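Local structure of competence/damage-inducible protein CinA (Agrobacterium tumefaciens, 2A9S) at residues A14-I18 against L43-S49; L26-E32 against A51-F57; C34-I39 against R151-V155; L69-T75 against Q89-A94; L126-A130 against M161-L165. The protein is of unknown function but belongs to the CinA family, whose C-terminal domain in some bacterial relatives deamidates nicotinamide mononucleotide, an activity it may share. All coordinates share one frame; numbering follows the deposited sequence.

Contact 1. Residues A14-I18 against L43-S49; sequences ARRII and LTEIAGS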
# COMPACT_ATOMS: atom_id res chain seq x y z
N ALA A 14 -2.87 -15.55 1.13
CA ALA A 14 -2.30 -14.66 2.13
C ALA A 14 -2.13 -15.40 3.46
O ALA A 14 -1.07 -15.32 4.13
CB ALA A 14 -3.19 -13.39 2.29
N ARG A 15 -3.14 -16.19 3.82
CA ARG A 15 -3.11 -16.94 5.08
C ARG A 15 -1.96 -17.94 5.04
O ARG A 15 -1.28 -18.09 6.05
CB ARG A 15 -4.43 -17.69 5.31
CG ARG A 15 -4.61 -18.15 6.79
CD ARG A 15 -6.05 -18.52 7.11
NE ARG A 15 -6.97 -17.39 6.91
CZ ARG A 15 -7.12 -16.36 7.76
NH1 ARG A 15 -7.99 -15.40 7.47
NH2 ARG A 15 -6.42 -16.29 8.88
N ARG A 16 -1.74 -18.60 3.89
CA ARG A 16 -0.65 -19.58 3.73
C ARG A 16 0.71 -18.90 3.95
O ARG A 16 1.58 -19.42 4.67
CB ARG A 16 -0.72 -20.29 2.37
CG ARG A 16 0.57 -21.02 2.05
CD ARG A 16 0.39 -22.16 1.08
NE ARG A 16 1.66 -22.87 0.91
CZ ARG A 16 1.93 -23.67 -0.12
NH1 ARG A 16 1.01 -23.86 -1.06
NH2 ARG A 16 3.11 -24.28 -0.21
N ILE A 17 0.88 -17.72 3.37
CA ILE A 17 2.13 -16.99 3.50
C ILE A 17 2.40 -16.64 4.98
O ILE A 17 3.52 -16.86 5.48
CB ILE A 17 2.14 -15.74 2.62
CG1 ILE A 17 2.19 -16.17 1.13
CG2 ILE A 17 3.31 -14.83 2.97
CD1 ILE A 17 1.73 -15.05 0.16
N ILE A 18 1.40 -16.09 5.67
CA ILE A 18 1.59 -15.69 7.07
C ILE A 18 1.88 -16.95 7.90
O ILE A 18 2.80 -16.95 8.73
CB ILE A 18 0.37 -14.92 7.63
CG1 ILE A 18 0.07 -13.65 6.79
CG2 ILE A 18 0.57 -14.54 9.08
CD1 ILE A 18 1.25 -12.76 6.50
N LEU A 43 -2.28 -9.27 2.32
CA LEU A 43 -1.47 -9.91 3.37
C LEU A 43 -1.88 -9.48 4.78
O LEU A 43 -1.88 -10.30 5.72
CB LEU A 43 0.00 -9.59 3.15
CG LEU A 43 0.60 -10.34 1.95
CD1 LEU A 43 1.87 -9.62 1.54
CD2 LEU A 43 0.92 -11.81 2.31
N THR A 44 -2.26 -8.20 4.92
CA THR A 44 -2.52 -7.68 6.26
C THR A 44 -3.99 -7.89 6.66
O THR A 44 -4.40 -7.50 7.75
CB THR A 44 -2.10 -6.22 6.40
OG1 THR A 44 -2.77 -5.44 5.43
CG2 THR A 44 -0.58 -6.05 6.17
N GLU A 45 -4.77 -8.55 5.81
CA GLU A 45 -6.09 -9.07 6.24
C GLU A 45 -5.96 -10.20 7.30
O GLU A 45 -6.88 -10.46 8.08
CB GLU A 45 -6.89 -9.55 5.03
CG GLU A 45 -7.55 -8.39 4.26
CD GLU A 45 -8.67 -7.72 5.09
OE1 GLU A 45 -9.77 -8.35 5.30
OE2 GLU A 45 -8.46 -6.57 5.50
N ILE A 46 -4.79 -10.84 7.33
CA ILE A 46 -4.54 -12.00 8.18
C ILE A 46 -4.03 -11.63 9.58
O ILE A 46 -3.01 -10.94 9.74
CB ILE A 46 -3.55 -12.94 7.47
CG1 ILE A 46 -3.98 -13.20 6.00
CG2 ILE A 46 -3.26 -14.20 8.32
CD1 ILE A 46 -5.32 -13.86 5.84
N ALA A 47 -4.75 -12.09 10.60
CA ALA A 47 -4.29 -11.89 11.97
C ALA A 47 -2.95 -12.60 12.14
O ALA A 47 -2.77 -13.74 11.70
CB ALA A 47 -5.32 -12.37 12.98
N GLY A 48 -1.99 -11.90 12.74
CA GLY A 48 -0.61 -12.37 12.83
C GLY A 48 0.30 -11.86 11.73
O GLY A 48 1.51 -12.06 11.77
N SER A 49 -0.28 -11.18 10.74
CA SER A 49 0.52 -10.65 9.63
C SER A 49 1.64 -9.64 10.02
O SER A 49 2.63 -9.48 9.30
CB SER A 49 -0.37 -10.08 8.54
OG SER A 49 -1.13 -8.99 9.02
O HOH W 1 -6.95 -13.80 10.31

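Contact 2. Residues L26-E32 against A51-F57; sequences LMVSTAE and AVVDRGF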
# COMPACT_ATOMS: atom_id res chain seq x y z
N LEU A 26 10.55 -15.41 8.58
CA LEU A 26 10.76 -14.66 7.34
C LEU A 26 9.79 -13.48 7.22
O LEU A 26 8.64 -13.55 7.68
CB LEU A 26 10.59 -15.58 6.13
CG LEU A 26 11.44 -16.86 6.12
CD1 LEU A 26 10.94 -17.81 5.04
CD2 LEU A 26 12.96 -16.57 6.02
N MET A 27 10.25 -12.44 6.54
CA MET A 27 9.43 -11.25 6.34
C MET A 27 9.42 -10.88 4.87
O MET A 27 10.32 -11.27 4.10
CB MET A 27 9.92 -10.06 7.17
CG MET A 27 9.84 -10.30 8.71
SD MET A 27 10.19 -8.81 9.68
CE MET A 27 8.54 -8.10 9.65
N VAL A 28 8.39 -10.11 4.50
CA VAL A 28 8.16 -9.73 3.11
C VAL A 28 8.01 -8.22 2.99
O VAL A 28 7.51 -7.55 3.91
CB VAL A 28 6.88 -10.43 2.54
CG1 VAL A 28 5.65 -10.09 3.36
CG2 VAL A 28 6.68 -10.08 1.04
N SER A 29 8.42 -7.69 1.85
CA SER A 29 8.09 -6.32 1.50
C SER A 29 7.48 -6.31 0.12
O SER A 29 7.71 -7.22 -0.66
CB SER A 29 9.31 -5.41 1.56
OG SER A 29 10.28 -5.78 0.61
N THR A 30 6.68 -5.29 -0.15
CA THR A 30 5.95 -5.26 -1.41
C THR A 30 6.26 -3.95 -2.08
O THR A 30 6.45 -2.93 -1.39
CB THR A 30 4.41 -5.39 -1.15
OG1 THR A 30 3.95 -4.27 -0.40
CG2 THR A 30 4.10 -6.65 -0.31
N ALA A 31 6.25 -3.96 -3.41
CA ALA A 31 6.45 -2.75 -4.19
C ALA A 31 5.38 -2.76 -5.26
O ALA A 31 5.39 -3.65 -6.10
CB ALA A 31 7.81 -2.78 -4.84
N GLU A 32 4.48 -1.78 -5.25
CA GLU A 32 3.27 -1.92 -6.04
C GLU A 32 3.03 -0.71 -6.92
O GLU A 32 3.01 0.43 -6.45
CB GLU A 32 2.05 -2.11 -5.13
CG GLU A 32 2.23 -3.27 -4.13
CD GLU A 32 1.01 -3.54 -3.34
OE1 GLU A 32 -0.07 -3.62 -3.97
OE2 GLU A 32 1.16 -3.70 -2.11
N ALA A 51 3.84 -10.07 12.08
CA ALA A 51 5.09 -10.80 12.25
C ALA A 51 5.88 -10.91 10.96
O ALA A 51 7.10 -11.16 10.98
CB ALA A 51 4.82 -12.20 12.79
N VAL A 52 5.18 -10.74 9.83
CA VAL A 52 5.71 -11.13 8.52
C VAL A 52 5.85 -9.93 7.57
O VAL A 52 6.79 -9.86 6.80
CB VAL A 52 4.81 -12.21 7.85
CG1 VAL A 52 5.20 -12.48 6.36
CG2 VAL A 52 4.82 -13.51 8.67
N VAL A 53 4.90 -9.00 7.63
CA VAL A 53 4.91 -7.92 6.66
C VAL A 53 5.80 -6.78 7.18
O VAL A 53 5.50 -6.17 8.21
CB VAL A 53 3.49 -7.44 6.30
CG1 VAL A 53 3.58 -6.32 5.28
CG2 VAL A 53 2.66 -8.57 5.73
N ASP A 54 6.89 -6.51 6.49
CA ASP A 54 7.84 -5.52 6.97
C ASP A 54 7.42 -4.13 6.54
O ASP A 54 7.13 -3.29 7.40
CB ASP A 54 9.24 -5.87 6.50
CG ASP A 54 10.29 -4.89 7.03
OD1 ASP A 54 10.40 -4.79 8.28
OD2 ASP A 54 10.99 -4.26 6.21
N ARG A 55 7.36 -3.89 5.24
CA ARG A 55 6.89 -2.59 4.74
C ARG A 55 6.44 -2.72 3.32
O ARG A 55 6.67 -3.74 2.66
CB ARG A 55 8.00 -1.52 4.85
CG ARG A 55 9.20 -1.81 3.97
CD ARG A 55 10.40 -0.93 4.33
NE ARG A 55 10.91 -1.25 5.66
CZ ARG A 55 11.78 -0.51 6.33
NH1 ARG A 55 12.29 0.63 5.82
NH2 ARG A 55 12.15 -0.91 7.52
N GLY A 56 5.79 -1.68 2.83
CA GLY A 56 5.26 -1.68 1.48
C GLY A 56 5.49 -0.33 0.85
O GLY A 56 5.40 0.71 1.55
N PHE A 57 5.75 -0.35 -0.47
CA PHE A 57 5.96 0.88 -1.26
C PHE A 57 4.91 0.89 -2.34
O PHE A 57 4.78 -0.10 -3.07
CB PHE A 57 7.33 0.84 -1.93
CG PHE A 57 8.48 0.57 -0.97
CD1 PHE A 57 9.16 1.64 -0.41
CD2 PHE A 57 8.86 -0.73 -0.63
CE1 PHE A 57 10.23 1.42 0.47
CE2 PHE A 57 9.91 -0.95 0.25
CZ PHE A 57 10.58 0.12 0.80
O HOH W 2 8.41 -13.62 10.47

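Contact 3. Residues C34-I39 against R151-V155; sequences CTGGLI and RLATV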
# COMPACT_ATOMS: atom_id res chain seq x y z
N CYS A 34 0.53 -1.01 -10.19
CA CYS A 34 -0.85 -1.18 -10.66
C CYS A 34 -1.86 -1.66 -9.62
O CYS A 34 -3.03 -1.32 -9.74
CB CYS A 34 -0.88 -2.10 -11.88
SG CYS A 34 -0.16 -3.71 -11.57
N THR A 35 -1.42 -2.43 -8.60
CA THR A 35 -2.34 -2.93 -7.53
C THR A 35 -2.57 -1.90 -6.43
O THR A 35 -3.44 -2.09 -5.57
CB THR A 35 -1.80 -4.21 -6.85
OG1 THR A 35 -0.42 -4.01 -6.48
CG2 THR A 35 -1.93 -5.44 -7.78
N GLY A 36 -1.79 -0.84 -6.44
CA GLY A 36 -2.04 0.35 -5.59
C GLY A 36 -2.05 0.13 -4.06
O GLY A 36 -2.61 0.96 -3.32
N GLY A 37 -1.44 -0.96 -3.60
CA GLY A 37 -1.42 -1.27 -2.17
C GLY A 37 -2.22 -2.51 -1.79
O GLY A 37 -2.17 -2.94 -0.63
N LEU A 38 -2.99 -3.07 -2.74
CA LEU A 38 -3.83 -4.24 -2.45
C LEU A 38 -3.05 -5.51 -2.14
O LEU A 38 -3.61 -6.41 -1.53
CB LEU A 38 -4.82 -4.53 -3.58
CG LEU A 38 -5.82 -3.41 -3.87
CD1 LEU A 38 -6.77 -3.81 -5.03
CD2 LEU A 38 -6.59 -3.06 -2.58
N ILE A 39 -1.78 -5.59 -2.56
CA ILE A 39 -1.01 -6.79 -2.21
C ILE A 39 -0.70 -6.76 -0.70
O ILE A 39 -0.99 -7.75 0.02
CB ILE A 39 0.30 -6.97 -3.03
CG1 ILE A 39 0.01 -7.07 -4.54
CG2 ILE A 39 1.06 -8.23 -2.51
CD1 ILE A 39 1.25 -7.17 -5.37
N ARG A 151 -6.42 -6.02 -11.18
CA ARG A 151 -5.77 -5.79 -9.90
C ARG A 151 -5.83 -7.02 -8.99
O ARG A 151 -4.83 -7.45 -8.39
CB ARG A 151 -6.33 -4.53 -9.23
CG ARG A 151 -5.83 -3.27 -9.96
CD ARG A 151 -6.79 -2.08 -9.76
NE ARG A 151 -7.15 -1.76 -8.39
CZ ARG A 151 -6.46 -0.94 -7.59
NH1 ARG A 151 -5.28 -0.41 -7.96
NH2 ARG A 151 -6.96 -0.66 -6.39
N LEU A 152 -7.01 -7.63 -8.91
CA LEU A 152 -7.15 -8.81 -8.05
C LEU A 152 -6.39 -10.00 -8.64
O LEU A 152 -5.77 -10.76 -7.91
CB LEU A 152 -8.62 -9.14 -7.78
CG LEU A 152 -9.32 -8.08 -6.91
CD1 LEU A 152 -10.80 -8.39 -6.84
CD2 LEU A 152 -8.66 -8.00 -5.52
N ALA A 153 -6.43 -10.15 -9.97
CA ALA A 153 -5.68 -11.20 -10.65
C ALA A 153 -4.18 -11.06 -10.36
O ALA A 153 -3.47 -12.05 -10.10
CB ALA A 153 -5.92 -11.11 -12.18
N THR A 154 -3.73 -9.81 -10.35
CA THR A 154 -2.33 -9.51 -10.03
C THR A 154 -1.98 -9.88 -8.58
O THR A 154 -0.91 -10.48 -8.31
CB THR A 154 -1.97 -8.02 -10.34
OG1 THR A 154 -2.17 -7.79 -11.75
CG2 THR A 154 -0.49 -7.70 -9.99
N VAL A 155 -2.86 -9.52 -7.65
CA VAL A 155 -2.67 -9.87 -6.22
C VAL A 155 -2.50 -11.38 -6.09
O VAL A 155 -1.53 -11.86 -5.48
CB VAL A 155 -3.82 -9.34 -5.29
CG1 VAL A 155 -3.68 -9.94 -3.89
CG2 VAL A 155 -3.85 -7.77 -5.23

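Contact 4. Residues L69-T75 against Q89-A94; sequences LGVGTET and QMAHGA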
# COMPACT_ATOMS: atom_id res chain seq x y z
N LEU A 69 12.52 3.39 -4.77
CA LEU A 69 13.07 2.07 -5.05
C LEU A 69 14.43 2.05 -5.79
O LEU A 69 15.04 0.98 -5.90
CB LEU A 69 12.06 1.22 -5.81
CG LEU A 69 10.76 0.95 -5.04
CD1 LEU A 69 9.79 0.22 -5.98
CD2 LEU A 69 10.99 0.16 -3.74
N GLY A 70 14.85 3.21 -6.27
CA GLY A 70 16.09 3.33 -7.04
C GLY A 70 16.03 2.74 -8.45
O GLY A 70 17.07 2.34 -9.00
N VAL A 71 14.83 2.68 -9.03
CA VAL A 71 14.69 2.25 -10.42
C VAL A 71 15.36 3.31 -11.30
O VAL A 71 15.16 4.51 -11.09
CB VAL A 71 13.21 2.07 -10.83
CG1 VAL A 71 13.11 1.77 -12.31
CG2 VAL A 71 12.55 0.94 -10.01
N GLY A 72 16.16 2.87 -12.27
CA GLY A 72 16.91 3.81 -13.12
C GLY A 72 16.08 4.58 -14.13
O GLY A 72 15.19 4.02 -14.78
N THR A 73 16.39 5.87 -14.27
CA THR A 73 15.77 6.71 -15.32
C THR A 73 16.04 6.07 -16.70
O THR A 73 15.23 6.18 -17.63
CB THR A 73 16.33 8.16 -15.27
OG1 THR A 73 16.16 8.70 -13.95
CG2 THR A 73 15.60 9.08 -16.26
N GLU A 74 17.17 5.38 -16.78
CA GLU A 74 17.65 4.67 -17.95
C GLU A 74 16.85 3.40 -18.26
O GLU A 74 16.64 3.05 -19.42
CB GLU A 74 19.16 4.39 -17.75
CG GLU A 74 19.63 2.92 -17.75
CD GLU A 74 19.74 2.30 -16.34
OE1 GLU A 74 18.80 2.42 -15.52
OE2 GLU A 74 20.80 1.67 -16.07
N THR A 75 16.42 2.70 -17.21
CA THR A 75 15.53 1.56 -17.36
C THR A 75 14.16 2.05 -17.80
O THR A 75 13.52 1.45 -18.66
CB THR A 75 15.47 0.75 -16.06
OG1 THR A 75 16.74 0.12 -15.84
CG2 THR A 75 14.40 -0.33 -16.12
N GLN A 89 14.04 -4.27 -11.06
CA GLN A 89 14.63 -3.18 -10.26
C GLN A 89 13.79 -2.79 -9.05
O GLN A 89 14.32 -2.54 -7.96
CB GLN A 89 14.95 -1.96 -11.11
CG GLN A 89 16.11 -2.27 -12.05
CD GLN A 89 16.63 -1.05 -12.76
OE1 GLN A 89 16.00 -0.00 -12.77
NE2 GLN A 89 17.79 -1.20 -13.39
N MET A 90 12.47 -2.75 -9.24
CA MET A 90 11.55 -2.54 -8.12
C MET A 90 11.74 -3.60 -7.02
O MET A 90 11.80 -3.27 -5.82
CB MET A 90 10.10 -2.54 -8.62
CG MET A 90 9.65 -1.31 -9.43
SD MET A 90 7.96 -1.41 -10.15
CE MET A 90 6.95 -1.37 -8.67
N ALA A 91 11.85 -4.86 -7.42
CA ALA A 91 11.94 -5.97 -6.46
C ALA A 91 13.26 -5.85 -5.67
O ALA A 91 13.29 -5.97 -4.44
CB ALA A 91 11.86 -7.33 -7.21
N HIS A 92 14.33 -5.55 -6.41
CA HIS A 92 15.64 -5.35 -5.81
C HIS A 92 15.62 -4.17 -4.84
O HIS A 92 16.10 -4.29 -3.69
CB HIS A 92 16.67 -5.12 -6.91
CG HIS A 92 18.06 -4.94 -6.38
ND1 HIS A 92 18.64 -3.70 -6.25
CD2 HIS A 92 18.96 -5.84 -5.91
CE1 HIS A 92 19.86 -3.85 -5.75
NE2 HIS A 92 20.07 -5.14 -5.53
N GLY A 93 15.08 -3.03 -5.29
CA GLY A 93 14.92 -1.86 -4.42
C GLY A 93 14.10 -2.11 -3.15
O GLY A 93 14.48 -1.67 -2.05
N ALA A 94 12.97 -2.81 -3.30
CA ALA A 94 12.09 -3.04 -2.16
C ALA A 94 12.73 -3.96 -1.15
O ALA A 94 12.45 -3.88 0.06
CB ALA A 94 10.74 -3.60 -2.60
O HOH W 3 16.39 -0.82 -7.70

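Contact 5. Residues L126-A130 against M161-L165; sequences LATKA and MLIAL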
# COMPACT_ATOMS: atom_id res chain seq x y z
N LEU A 126 5.56 -9.20 -13.03
CA LEU A 126 5.73 -9.47 -11.60
C LEU A 126 7.12 -10.04 -11.39
O LEU A 126 7.61 -10.86 -12.20
CB LEU A 126 4.67 -10.46 -11.06
CG LEU A 126 3.19 -10.12 -11.22
CD1 LEU A 126 2.66 -10.65 -12.56
CD2 LEU A 126 2.41 -10.71 -10.07
N ALA A 127 7.74 -9.63 -10.28
CA ALA A 127 9.08 -10.15 -9.95
C ALA A 127 9.14 -10.33 -8.44
O ALA A 127 8.64 -9.49 -7.68
CB ALA A 127 10.17 -9.19 -10.41
N THR A 128 9.74 -11.43 -8.02
CA THR A 128 10.06 -11.62 -6.60
C THR A 128 11.55 -11.85 -6.44
O THR A 128 12.17 -12.56 -7.26
CB THR A 128 9.27 -12.79 -5.99
OG1 THR A 128 9.53 -13.98 -6.74
CG2 THR A 128 7.78 -12.52 -6.01
N LYS A 129 12.15 -11.28 -5.39
CA LYS A 129 13.58 -11.49 -5.14
C LYS A 129 13.87 -11.88 -3.69
O LYS A 129 13.14 -11.49 -2.78
CB LYS A 129 14.38 -10.26 -5.56
CG LYS A 129 15.90 -10.44 -5.50
CD LYS A 129 16.63 -9.28 -6.10
CE LYS A 129 18.13 -9.57 -6.05
NZ LYS A 129 18.89 -8.60 -6.87
N ALA A 130 14.89 -12.73 -3.50
CA ALA A 130 15.33 -13.16 -2.16
C ALA A 130 16.74 -12.64 -1.91
O ALA A 130 17.45 -12.33 -2.86
CB ALA A 130 15.33 -14.66 -2.06
N MET A 161 3.61 -16.32 -6.28
CA MET A 161 5.04 -16.17 -6.45
C MET A 161 5.83 -16.08 -5.15
O MET A 161 6.93 -16.65 -5.05
CB MET A 161 5.37 -14.98 -7.35
CG MET A 161 4.91 -15.18 -8.79
SD MET A 161 5.05 -13.67 -9.77
CE MET A 161 6.83 -13.39 -9.78
N LEU A 162 5.31 -15.35 -4.15
CA LEU A 162 5.95 -15.33 -2.82
C LEU A 162 6.07 -16.76 -2.26
O LEU A 162 7.13 -17.15 -1.74
CB LEU A 162 5.17 -14.45 -1.85
CG LEU A 162 5.43 -12.96 -2.01
CD1 LEU A 162 4.47 -12.16 -1.07
CD2 LEU A 162 6.89 -12.65 -1.70
N ILE A 163 4.98 -17.52 -2.36
CA ILE A 163 5.01 -18.92 -1.92
C ILE A 163 6.08 -19.70 -2.67
O ILE A 163 6.87 -20.41 -2.05
CB ILE A 163 3.63 -19.59 -2.05
CG1 ILE A 163 2.66 -18.92 -1.09
CG2 ILE A 163 3.73 -21.14 -1.79
CD1 ILE A 163 1.16 -19.09 -1.43
N ALA A 164 6.12 -19.55 -4.00
CA ALA A 164 7.09 -20.27 -4.83
C ALA A 164 8.54 -19.90 -4.51
O ALA A 164 9.42 -20.78 -4.44
CB ALA A 164 6.81 -20.04 -6.31
N LEU A 165 8.78 -18.60 -4.30
CA LEU A 165 10.11 -18.09 -3.96
C LEU A 165 10.57 -18.68 -2.63
O LEU A 165 11.73 -19.06 -2.51
CB LEU A 165 10.16 -16.56 -3.92
CG LEU A 165 11.52 -15.89 -3.67
CD1 LEU A 165 12.42 -16.00 -4.89
CD2 LEU A 165 11.30 -14.42 -3.30

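Contact 1. Residues A14-I18 against L43-S49
Ile46 lays its side chain across Ala14, Arg15 and Ile18 of helix 8-24, fastening that outer helix of an alpha/beta sandwich to the loop that returns from helix 38-43 to strand 53-59 in a beta-alpha-beta crossover. The side chains of Ile46 and Ile18 run past each other in opposite directions, Ile46 CG2 meeting Ile18 CG1 at 3.7 Å. On its other branch, Ile46 CG1 rests 3.8 Å from Ala14 CB, and CD1 ends 3.5 Å above one face of the Arg15 guanidinium, displaced toward the rim. The bend of Arg15 at chi3 (-60°) folds this flat group back over the methyl. Its NH1 makes a salt bridge with Glu11 of the same helix, while NH2 donates to a water lying at the guanidinium edge, which also accepts from Ala47 N. Toward Ser49, Ile18 CD1 presses on Ser49 CB at 3.7 Å. Ile17 CG2 lies 3.9 Å from Leu43 CD2, the side chains nearly perpendicular. Two successive beta turns, Leu43 to Ile46 and Ile46 to Ser49, shape the loop; in the second, Ile46 O accepts from both Ser49 N (2.9 Å) and Ser49 OG (2.8 Å), the hydroxyl approaching in the carbonyl plane.

Contact 2. Residues L26-E32 against A51-F57
From Val28 beside Val53 to Ala31 beside Phe57, two neighbouring strands run parallel, 5° apart and 4.7 Å between the axes of their short segments. These are the strands of a beta-alpha-beta unit in the mixed central sheet, and their pairing is interrupted by a beta bulge: Asp54 is an extra residue, its N donating to Val28 O at 2.8 Å, whereas the next bond passes from Thr30 N to Arg55 O at 3.2 Å. Regular pairing then resumes, with Phe57 N on Thr30 O and Glu32 N on Phe57 O. Before the strands begin, a bend at chi3 (85°) brings Met27 CE to 3.6 Å from Ala51 O and 3.9 Å from Asp54 CB; beside it a water bridges Leu26 O and Ala51 O. The Phe57 ring turns an edge to the neighbouring strand, CD2 lying 3.4 Å from Thr30 O near the ring plane. On the bulge, Arg55 NE forms a salt bridge with Asp54 OD2, meeting it from above the carboxylate plane. Asp54 OD2 also accepts from Arg99 N, and the far end of Arg55 pairs with Asp63 and Asp67 of the second subunit. Gly56 pairs antiparallel with a strand of that subunit. Within the sheet, Thr30 OG1 faces the bare CA of Gly56 at 3.5 Å.

Contact 3. Residues C34-I39 against R151-V155
Arg151 reaches across the start of helix 38-43 and donates from NH1 to Cys34 O at 3.0 Å. The bond is bent, 139° at the hydrogen, and the two groups are not coplanar: the donor is tilted from the carbonyl plane and the oxygen lies somewhat out of the guanidinium plane, near its edge. Leu38 CD1 and Thr35 O lie over one face of the guanidinium, the methyl coming within 3.4 Å of NH2 with the two side chains nearly at right angles. Farther along helix 147-167 the contact is apolar. Thr35 CG2 and Thr154 CG2 press together at 3.5 Å, closer than carbons usually sit, and Val155 CG2 fits against Leu38 CB (3.8 Å) and Ile39 CG1 (4.0 Å).

Several bonds set these groups in place. A type I' turn from Thr35 to Leu38, through Gly36 and the N-cap residue Gly37, is closed by Leu38 N on Thr35 O at 3.0 Å. With chi1 at 49°, the Thr35 hydroxyl sits between its own N and carbonyl carbon and bonds Glu32, whose carboxylate also accepts from Ile39 N; the CG2 methyl is thereby turned to helix 147-167. Across the dimer interface, Arg151 NE forms a salt bridge with Glu45 of the second subunit, and NH1 bonds Thr44 of that chain. A buried arginine thus ties a backbone carbonyl of its own chain to a carboxylate of the other, which probably offsets the cost of burying its charge.

Contact 4. Residues L69-T75 against Q89-A94
Leu69 fits closely against helix 84-96 through both methyls: CD1 lies 3.8 Å from Met90 CG, while CD2 comes to 3.6 Å from Ala94 N and rests on Ala94 CB. The backbones draw together as well. Leu69 O makes a CA-H...O contact with Gly93 CA at 3.2 Å, an approach that the bare glycine surface of the helix permits. Val71 extends this tight part, its CG2 meeting Met90 CG at 3.7 Å where the two side chains cross obliquely. Phe57 and Thr59 of strand 53-59 and Ala105 of strand 102-108 touch the side chains of this cluster, so the contact belongs to the helical layer on this face of the alpha/beta sandwich. Helix 62-69 ends at Leu69, and Gly70, with positive phi, turns the chain away; helix 73-79 starts just after the N-cap residue Gly72.

Toward the outside the packing gives way to polar links. An extended Gln89 (chi2 -170°) carries its amide past Val71 to the start of helix 73-79, where OE1 accepts from Gly72 N at 2.9 Å in a nearly straight bond, 167° at the hydrogen. That N-H comes in tilted from the plane of the amide carbonyl. Thr75 CB lies 3.4 Å from the same Gln89 OE1. Between the end of helix 62-69 and helix 84-96 a water donates to both Leu69 O (2.9 Å) and Gln89 O (2.7 Å), and lies at the edge of the exposed His92 ring.

Contact 5. Residues L126-A130 against M161-L165
The C-terminal helix 147-167 packs on the central sheet where Met161 and Leu165, one turn apart, straddle Thr128 of strand 123-130. The short helix and strand segments lie 8.7 Å apart between axes and cross at -31°, with no hydrogen bond between them. Met161 bends at chi3 (65°) and hooks its end along the strand: SD touches Leu126 CB at 3.5 Å, and CE reaches Leu126 O at 3.6 Å. Nearer the helix, Met161 CB meets Thr128 CG2 at 3.7 Å. Leu165 and Thr128 lie alongside, pointing opposite ways; Leu165 CD2 lies 3.7 Å from Thr128 CB and 3.5 Å from Lys129 O, and also touches the Ala130 methyl. Thr128 OG1 is buried against Leu165 carbons, the nearest, CB, at 3.9 Å, and has no hydrogen-bonding partner in the model. Alternate residues point the other way: Ala127 and Lys129 meet helix 84-96 on the opposite face of the sheet. Leu126, Thr128 and Ala130 thus face one helical layer while their neighbours face another, the alternation typical of a strand inside a three-layer alpha/beta/alpha sandwich.

Contact 2 touches each of the other four. Contact 1 adjoins it through Leu43 on Val53 and Ile18 on Val52, the two centres 11 Å apart. Contact 3 meets it where Thr30 CG2 lies 4.1 Å from Ile39 CG2, and contact 4 where Ser29 OG is 2.9 Å from Ala94 O. Contact 5 reaches the same sheet, with Val28 on Leu162, and shares helix 147-167 with contact 3. Contacts 1 and 4 lie on opposite sides of the chain's centre, about 27 Å apart between centres. Contacts 1, 2 and 3 border the second subunit, contact 1 of one chain facing contact 3 of the other. Contacts 4 and 5 stay within one chain.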